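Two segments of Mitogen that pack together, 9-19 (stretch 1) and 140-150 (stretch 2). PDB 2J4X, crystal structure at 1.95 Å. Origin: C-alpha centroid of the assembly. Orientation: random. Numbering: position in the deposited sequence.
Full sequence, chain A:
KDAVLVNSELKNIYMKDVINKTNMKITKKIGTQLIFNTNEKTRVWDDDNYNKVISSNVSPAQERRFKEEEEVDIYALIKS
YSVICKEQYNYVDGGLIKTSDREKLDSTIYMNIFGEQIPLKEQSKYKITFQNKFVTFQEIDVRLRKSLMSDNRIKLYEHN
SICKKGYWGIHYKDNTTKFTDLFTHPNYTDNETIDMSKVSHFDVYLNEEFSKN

Stretch 1 (9-19) ELKNIYMKDVI
Stretch 2 (140-150) IDVRLRKSLMS

Stretch 1 enters as a helix, which holds Glu9 to Tyr14, passes through a short turn and leaves as a strand at Val18 and Ile19. Stretch 2 lies in a helix that begins earlier in the chain; phi and psi stay near -65° and -40° over most of it, and Ser150 is at -83/-14. The helix axes cross at -117° and come no closer than 10.9 Å. The Tyr14 side chain fills the space beside stretch 2. The CA atoms of Tyr14 and Lys146, 6.7 Å apart, set the register. The contact buries 432 Å², both sides summed.

Tyr14 is the centre. Its CA-to-CB bond points toward stretch 2, and chi1 -66° (m) with chi2 -80° lays the ring among Asp141, Val142, Arg145 and Met149. Arg145 covers one face. Arg145 CD lies 3.4 Å from the centroid of the Tyr14 ring, 10° off the normal, so a CH group polarised by the nearby guanidinium meets the pi cloud. Val142, chi1 t, meets the ring edge, with Tyr14 CE1 to Val142 CG2 at 3.9 Å.

Arg145 runs m, t, t with chi4 -123°. This extended chain carries its guanidinium past the ring, where Arg145 NH1 is 3.3 Å from Tyr14 CE2. Asp141, one turn earlier with chi1 t, anchors it by a salt bridge: Arg145 NE donates to Asp141 OD1 at 3.0 Å, nearly straight at 168°. The bonds from Arg145 NH2 to the same carboxylate are weak. Leu10, m and t, touches the guanidinium edge, with Leu10 CD2 4.0 Å from Arg145 NH1.

The CA-to-CB bond of Met149 points toward stretch 1, and the side chain adopts m, t, m. Met149 SD packs 3.8 Å from Tyr14 CB, and Met149 CE lies 3.1 Å from Tyr14 O.

The CA-to-CB bond of Lys146 points sideways, but the end of the side chain comes nearer. Chi1 to chi3 are m, t, t, and chi4 -76° (m) turns the amine to the backbone carbonyls of Tyr14 and Lys16. Lys146 NZ donates to Tyr14 O at 3.1 Å and to Lys16 O at 2.6 Å. The charged amine thus ties together two carbonyls of this bend.

Tyr14 has phi/psi -86/0 and Met15 -87/-18; Lys16 then opens to -60/162. Lys16 folds its own amine back, chi m, t, t and chi4 32°, so that Lys16 NZ donates to Asn12 O at 3.1 Å.

Val18 is at phi/psi -124/165 with chi1 m, and its CA-to-CB bond points toward stretch 2. Val18 CG1 rests 4.0 Å from Val142 CG1, an apolar contact, and 3.9 Å from Lys146 CE.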

ATOM      1  N   GLU A   9       0.652   1.850 -17.064  1.00 37.49           N
ATOM      2  CA  GLU A   9      -0.324   1.160 -16.245  1.00 35.85           C
ATOM      3  C   GLU A   9      -0.043   1.358 -14.775  1.00 34.98           C
ATOM      4  O   GLU A   9      -0.961   1.581 -14.000  1.00 34.67           O
ATOM      5  CB  GLU A   9      -0.312  -0.331 -16.582  1.00 36.21           C
ATOM      6  N   LEU A  10       1.230   1.265 -14.396  1.00 34.94           N
ATOM      7  CA  LEU A  10       1.641   1.432 -12.997  1.00 34.95           C
ATOM      8  C   LEU A  10       1.370   2.844 -12.522  1.00 35.39           C
ATOM      9  O   LEU A  10       0.899   3.053 -11.399  1.00 35.60           O
ATOM     10  CB  LEU A  10       3.128   1.114 -12.825  1.00 32.66           C
ATOM     11  CG  LEU A  10       3.427  -0.377 -12.919  1.00 30.21           C
ATOM     12  CD1 LEU A  10       4.866  -0.585 -13.283  1.00 31.28           C
ATOM     13  CD2 LEU A  10       3.073  -1.056 -11.616  1.00 31.07           C
ATOM     14  N   LYS A  11       1.666   3.818 -13.379  1.00 35.62           N
ATOM     15  CA  LYS A  11       1.420   5.211 -13.035  1.00 35.73           C
ATOM     16  C   LYS A  11      -0.067   5.427 -12.841  1.00 35.84           C
ATOM     17  O   LYS A  11      -0.482   6.127 -11.926  1.00 35.53           O
ATOM     18  CB  LYS A  11       1.896   6.161 -14.139  1.00 36.78           C
ATOM     19  CG  LYS A  11       1.496   7.597 -13.855  1.00 36.00           C
ATOM     20  CD  LYS A  11       2.067   8.567 -14.843  1.00 38.64           C
ATOM     21  CE  LYS A  11       1.691   9.980 -14.468  1.00 39.59           C
ATOM     22  NZ  LYS A  11       2.105  10.932 -15.536  1.00 43.56           N
ATOM     23  N   ASN A  12      -0.870   4.818 -13.707  1.00 36.93           N
ATOM     24  CA  ASN A  12      -2.316   4.982 -13.638  1.00 36.54           C
ATOM     25  C   ASN A  12      -2.889   4.401 -12.368  1.00 34.22           C
ATOM     26  O   ASN A  12      -3.786   4.973 -11.753  1.00 34.94           O
ATOM     27  CB  ASN A  12      -2.977   4.310 -14.828  1.00 40.46           C
ATOM     28  CG  ASN A  12      -4.441   4.637 -14.910  1.00 43.61           C
ATOM     29  OD1 ASN A  12      -4.800   5.793 -15.121  1.00 45.97           O
ATOM     30  ND2 ASN A  12      -5.302   3.630 -14.720  1.00 44.93           N
ATOM     31  N   ILE A  13      -2.360   3.251 -11.995  1.00 32.11           N
ATOM     32  CA  ILE A  13      -2.791   2.559 -10.811  1.00 31.54           C
ATOM     33  C   ILE A  13      -2.429   3.307  -9.542  1.00 32.80           C
ATOM     34  O   ILE A  13      -3.310   3.602  -8.729  1.00 35.76           O
ATOM     35  CB  ILE A  13      -2.148   1.176 -10.742  1.00 31.22           C
ATOM     36  CG1 ILE A  13      -2.652   0.315 -11.889  1.00 30.38           C
ATOM     37  CG2 ILE A  13      -2.409   0.538  -9.393  1.00 29.73           C
ATOM     38  CD1 ILE A  13      -1.935  -0.991 -11.988  1.00 34.08           C
ATOM     39  N   TYR A  14      -1.149   3.642  -9.370  1.00 31.66           N
ATOM     40  CA  TYR A  14      -0.712   4.282  -8.137  1.00 29.95           C
ATOM     41  C   TYR A  14      -0.826   5.778  -8.015  1.00 31.19           C
ATOM     42  O   TYR A  14      -0.479   6.323  -6.980  1.00 32.76           O
ATOM     43  CB  TYR A  14       0.713   3.830  -7.796  1.00 28.67           C
ATOM     44  CG  TYR A  14       0.791   2.351  -7.470  1.00 26.81           C
ATOM     45  CD1 TYR A  14       0.420   1.882  -6.203  1.00 26.75           C
ATOM     46  CD2 TYR A  14       1.153   1.408  -8.449  1.00 24.06           C
ATOM     47  CE1 TYR A  14       0.400   0.511  -5.912  1.00 26.61           C
ATOM     48  CE2 TYR A  14       1.138   0.038  -8.170  1.00 23.64           C
ATOM     49  CZ  TYR A  14       0.758  -0.404  -6.902  1.00 25.23           C
ATOM     50  OH  TYR A  14       0.700  -1.743  -6.618  1.00 25.63           O
ATOM     51  N   MET A  15      -1.314   6.456  -9.040  1.00 31.23           N
ATOM     52  CA  MET A  15      -1.463   7.889  -8.919  1.00 34.05           C
ATOM     53  C   MET A  15      -2.828   8.201  -8.279  1.00 34.57           C
ATOM     54  O   MET A  15      -3.059   9.301  -7.762  1.00 34.45           O
ATOM     55  CB  MET A  15      -1.371   8.561 -10.283  1.00 38.16           C
ATOM     56  CG  MET A  15      -2.346   8.005 -11.289  1.00 44.37           C
ATOM     57  SD  MET A  15      -2.602   9.077 -12.725  1.00 53.98           S
ATOM     58  CE  MET A  15      -4.396   8.745 -12.994  1.00 51.20           C
ATOM     59  N   LYS A  16      -3.733   7.232  -8.306  1.00 33.68           N
ATOM     60  CA  LYS A  16      -5.051   7.419  -7.723  1.00 33.51           C
ATOM     61  C   LYS A  16      -5.013   7.738  -6.218  1.00 33.10           C
ATOM     62  O   LYS A  16      -4.006   7.514  -5.542  1.00 32.96           O
ATOM     63  CB  LYS A  16      -5.886   6.178  -7.995  1.00 33.58           C
ATOM     64  CG  LYS A  16      -6.232   6.028  -9.460  1.00 36.90           C
ATOM     65  CD  LYS A  16      -6.883   4.682  -9.754  1.00 39.67           C
ATOM     66  CE  LYS A  16      -7.545   4.694 -11.121  1.00 40.68           C
ATOM     67  NZ  LYS A  16      -6.783   5.596 -12.023  1.00 43.67           N
ATOM     68  N   ASP A  17      -6.108   8.279  -5.692  1.00 33.83           N
ATOM     69  CA  ASP A  17      -6.167   8.636  -4.277  1.00 33.45           C
ATOM     70  C   ASP A  17      -6.414   7.410  -3.436  1.00 32.66           C
ATOM     71  O   ASP A  17      -6.687   6.330  -3.958  1.00 31.82           O
ATOM     72  CB  ASP A  17      -7.269   9.659  -4.018  1.00 34.93           C
ATOM     73  CG  ASP A  17      -7.169  10.872  -4.943  1.00 37.49           C
ATOM     74  OD1 ASP A  17      -6.037  11.278  -5.287  1.00 38.20           O
ATOM     75  OD2 ASP A  17      -8.225  11.427  -5.321  1.00 40.10           O
ATOM     76  N   VAL A  18      -6.310   7.575  -2.128  1.00 31.80           N
ATOM     77  CA  VAL A  18      -6.523   6.462  -1.231  1.00 31.46           C
ATOM     78  C   VAL A  18      -7.618   6.819  -0.242  1.00 32.22           C
ATOM     79  O   VAL A  18      -8.012   7.988  -0.140  1.00 31.87           O
ATOM     80  CB  VAL A  18      -5.223   6.120  -0.447  1.00 30.87           C
ATOM     81  CG1 VAL A  18      -4.058   5.902  -1.429  1.00 27.32           C
ATOM     82  CG2 VAL A  18      -4.904   7.221   0.555  1.00 29.75           C
ATOM     83  N   ILE A  19      -8.142   5.802   0.436  1.00 31.08           N
ATOM     84  CA  ILE A  19      -9.130   5.994   1.487  1.00 31.29           C
ATOM     85  C   ILE A  19      -8.275   5.777   2.725  1.00 30.88           C
ATOM     86  O   ILE A  19      -7.506   4.830   2.776  1.00 31.98           O
ATOM     87  CB  ILE A  19     -10.236   4.927   1.478  1.00 32.63           C
ATOM     88  CG1 ILE A  19     -11.154   5.097   0.252  1.00 34.94           C
ATOM     89  CG2 ILE A  19     -11.016   5.017   2.754  1.00 30.98           C
ATOM     90  CD1 ILE A  19     -11.982   6.390   0.225  1.00 36.95           C
ATOM     91  N   ILE A 140       2.020   0.525   3.211  1.00 27.10           N
ATOM     92  CA  ILE A 140       3.461   0.724   3.036  1.00 27.10           C
ATOM     93  C   ILE A 140       3.806   0.760   1.540  1.00 28.08           C
ATOM     94  O   ILE A 140       4.474   1.683   1.076  1.00 30.64           O
ATOM     95  CB  ILE A 140       4.274  -0.435   3.642  1.00 26.82           C
ATOM     96  CG1 ILE A 140       4.012  -0.526   5.146  1.00 27.57           C
ATOM     97  CG2 ILE A 140       5.751  -0.243   3.346  1.00 24.60           C
ATOM     98  CD1 ILE A 140       4.735  -1.682   5.821  1.00 26.42           C
ATOM     99  N   ASP A 141       3.333  -0.234   0.786  1.00 27.46           N
ATOM    100  CA  ASP A 141       3.641  -0.337  -0.637  1.00 26.63           C
ATOM    101  C   ASP A 141       3.192   0.880  -1.429  1.00 26.42           C
ATOM    102  O   ASP A 141       3.961   1.436  -2.210  1.00 25.96           O
ATOM    103  CB  ASP A 141       3.018  -1.623  -1.207  1.00 27.10           C
ATOM    104  CG  ASP A 141       3.580  -1.991  -2.581  1.00 27.79           C
ATOM    105  OD1 ASP A 141       4.789  -1.781  -2.806  1.00 28.62           O
ATOM    106  OD2 ASP A 141       2.827  -2.507  -3.429  1.00 29.02           O
ATOM    107  N   VAL A 142       1.944   1.287  -1.220  1.00 25.59           N
ATOM    108  CA  VAL A 142       1.378   2.448  -1.891  1.00 26.19           C
ATOM    109  C   VAL A 142       2.062   3.766  -1.515  1.00 26.72           C
ATOM    110  O   VAL A 142       2.322   4.598  -2.371  1.00 28.18           O
ATOM    111  CB  VAL A 142      -0.148   2.570  -1.594  1.00 26.39           C
ATOM    112  CG1 VAL A 142      -0.668   3.954  -2.043  1.00 24.18           C
ATOM    113  CG2 VAL A 142      -0.901   1.414  -2.296  1.00 23.76           C
ATOM    114  N   ARG A 143       2.328   3.987  -0.237  1.00 27.36           N
ATOM    115  CA  ARG A 143       3.000   5.214   0.160  1.00 27.11           C
ATOM    116  C   ARG A 143       4.466   5.218  -0.357  1.00 28.61           C
ATOM    117  O   ARG A 143       5.004   6.271  -0.768  1.00 28.42           O
ATOM    118  CB  ARG A 143       2.957   5.355   1.689  1.00 26.73           C
ATOM    119  CG  ARG A 143       1.552   5.509   2.260  1.00 27.36           C
ATOM    120  CD  ARG A 143       1.572   5.610   3.785  1.00 28.21           C
ATOM    121  NE  ARG A 143       2.309   6.782   4.258  1.00 29.68           N
ATOM    122  CZ  ARG A 143       2.581   7.027   5.535  1.00 30.48           C
ATOM    123  NH1 ARG A 143       2.182   6.183   6.464  1.00 31.92           N
ATOM    124  NH2 ARG A 143       3.246   8.112   5.892  1.00 31.90           N
ATOM    125  N   LEU A 144       5.107   4.052  -0.351  1.00 27.65           N
ATOM    126  CA  LEU A 144       6.485   3.964  -0.815  1.00 28.42           C
ATOM    127  C   LEU A 144       6.545   4.262  -2.294  1.00 28.59           C
ATOM    128  O   LEU A 144       7.443   4.980  -2.747  1.00 28.43           O
ATOM    129  CB  LEU A 144       7.086   2.574  -0.534  1.00 28.02           C
ATOM    130  CG  LEU A 144       8.557   2.385  -0.940  1.00 27.41           C
ATOM    131  CD1 LEU A 144       9.252   1.437   0.018  1.00 27.38           C
ATOM    132  CD2 LEU A 144       8.637   1.886  -2.366  1.00 28.14           C
ATOM    133  N   ARG A 145       5.597   3.718  -3.053  1.00 27.93           N
ATOM    134  CA  ARG A 145       5.580   3.952  -4.501  1.00 28.22           C
ATOM    135  C   ARG A 145       5.278   5.414  -4.816  1.00 28.50           C
ATOM    136  O   ARG A 145       5.944   6.003  -5.657  1.00 30.38           O
ATOM    137  CB  ARG A 145       4.557   3.042  -5.196  1.00 27.00           C
ATOM    138  CG  ARG A 145       4.960   1.588  -5.212  1.00 27.12           C
ATOM    139  CD  ARG A 145       3.877   0.703  -5.777  1.00 25.39           C
ATOM    140  NE  ARG A 145       4.145  -0.703  -5.506  1.00 25.00           N
ATOM    141  CZ  ARG A 145       4.244  -1.651  -6.433  1.00 24.65           C
ATOM    142  NH1 ARG A 145       4.103  -1.365  -7.717  1.00 22.73           N
ATOM    143  NH2 ARG A 145       4.461  -2.896  -6.062  1.00 22.43           N
ATOM    144  N   LYS A 146       4.290   5.999  -4.131  1.00 28.23           N
ATOM    145  CA  LYS A 146       3.909   7.400  -4.335  1.00 27.97           C
ATOM    146  C   LYS A 146       5.070   8.350  -4.012  1.00 29.00           C
ATOM    147  O   LYS A 146       5.282   9.343  -4.702  1.00 29.39           O
ATOM    148  CB  LYS A 146       2.674   7.743  -3.498  1.00 25.78           C
ATOM    149  CG  LYS A 146       1.367   7.294  -4.124  1.00 24.06           C
ATOM    150  CD  LYS A 146       0.177   7.588  -3.191  1.00 25.86           C
ATOM    151  CE  LYS A 146      -1.181   7.219  -3.788  1.00 23.27           C
ATOM    152  NZ  LYS A 146      -1.632   8.198  -4.794  1.00 23.40           N
ATOM    153  N   SER A 147       5.824   8.035  -2.972  1.00 29.15           N
ATOM    154  CA  SER A 147       6.981   8.840  -2.605  1.00 31.23           C
ATOM    155  C   SER A 147       8.041   8.770  -3.737  1.00 31.05           C
ATOM    156  O   SER A 147       8.688   9.765  -4.073  1.00 31.34           O
ATOM    157  CB  SER A 147       7.544   8.315  -1.274  1.00 32.66           C
ATOM    158  OG  SER A 147       8.829   8.846  -1.003  1.00 38.11           O
ATOM    159  N   LEU A 148       8.207   7.588  -4.329  1.00 30.94           N
ATOM    160  CA  LEU A 148       9.157   7.407  -5.417  1.00 29.90           C
ATOM    161  C   LEU A 148       8.634   8.059  -6.704  1.00 29.59           C
ATOM    162  O   LEU A 148       9.408   8.518  -7.535  1.00 30.21           O
ATOM    163  CB  LEU A 148       9.409   5.910  -5.649  1.00 30.59           C
ATOM    164  CG  LEU A 148      10.245   5.124  -4.633  1.00 31.06           C
ATOM    165  CD1 LEU A 148      10.136   3.649  -4.920  1.00 30.17           C
ATOM    166  CD2 LEU A 148      11.692   5.575  -4.685  1.00 31.20           C
ATOM    167  N   MET A 149       7.317   8.088  -6.865  1.00 29.02           N
ATOM    168  CA  MET A 149       6.712   8.688  -8.039  1.00 30.65           C
ATOM    169  C   MET A 149       6.923  10.202  -8.092  1.00 33.24           C
ATOM    170  O   MET A 149       7.177  10.765  -9.169  1.00 35.80           O
ATOM    171  CB  MET A 149       5.216   8.368  -8.091  1.00 28.14           C
ATOM    172  CG  MET A 149       4.928   6.903  -8.351  1.00 27.86           C
ATOM    173  SD  MET A 149       3.223   6.581  -8.739  1.00 31.59           S
ATOM    174  CE  MET A 149       2.471   7.290  -7.378  1.00 28.56           C
ATOM    175  N   SER A 150       6.820  10.859  -6.938  1.00 34.28           N
ATOM    176  CA  SER A 150       6.997  12.304  -6.853  1.00 36.10           C
ATOM    177  C   SER A 150       8.449  12.753  -6.762  1.00 37.33           C
ATOM    178  O   SER A 150       8.754  13.916  -6.956  1.00 39.61           O
ATOM    179  CB  SER A 150       6.200  12.863  -5.673  1.00 37.86           C
ATOM    180  OG  SER A 150       6.434  12.145  -4.476  1.00 42.69           O
TER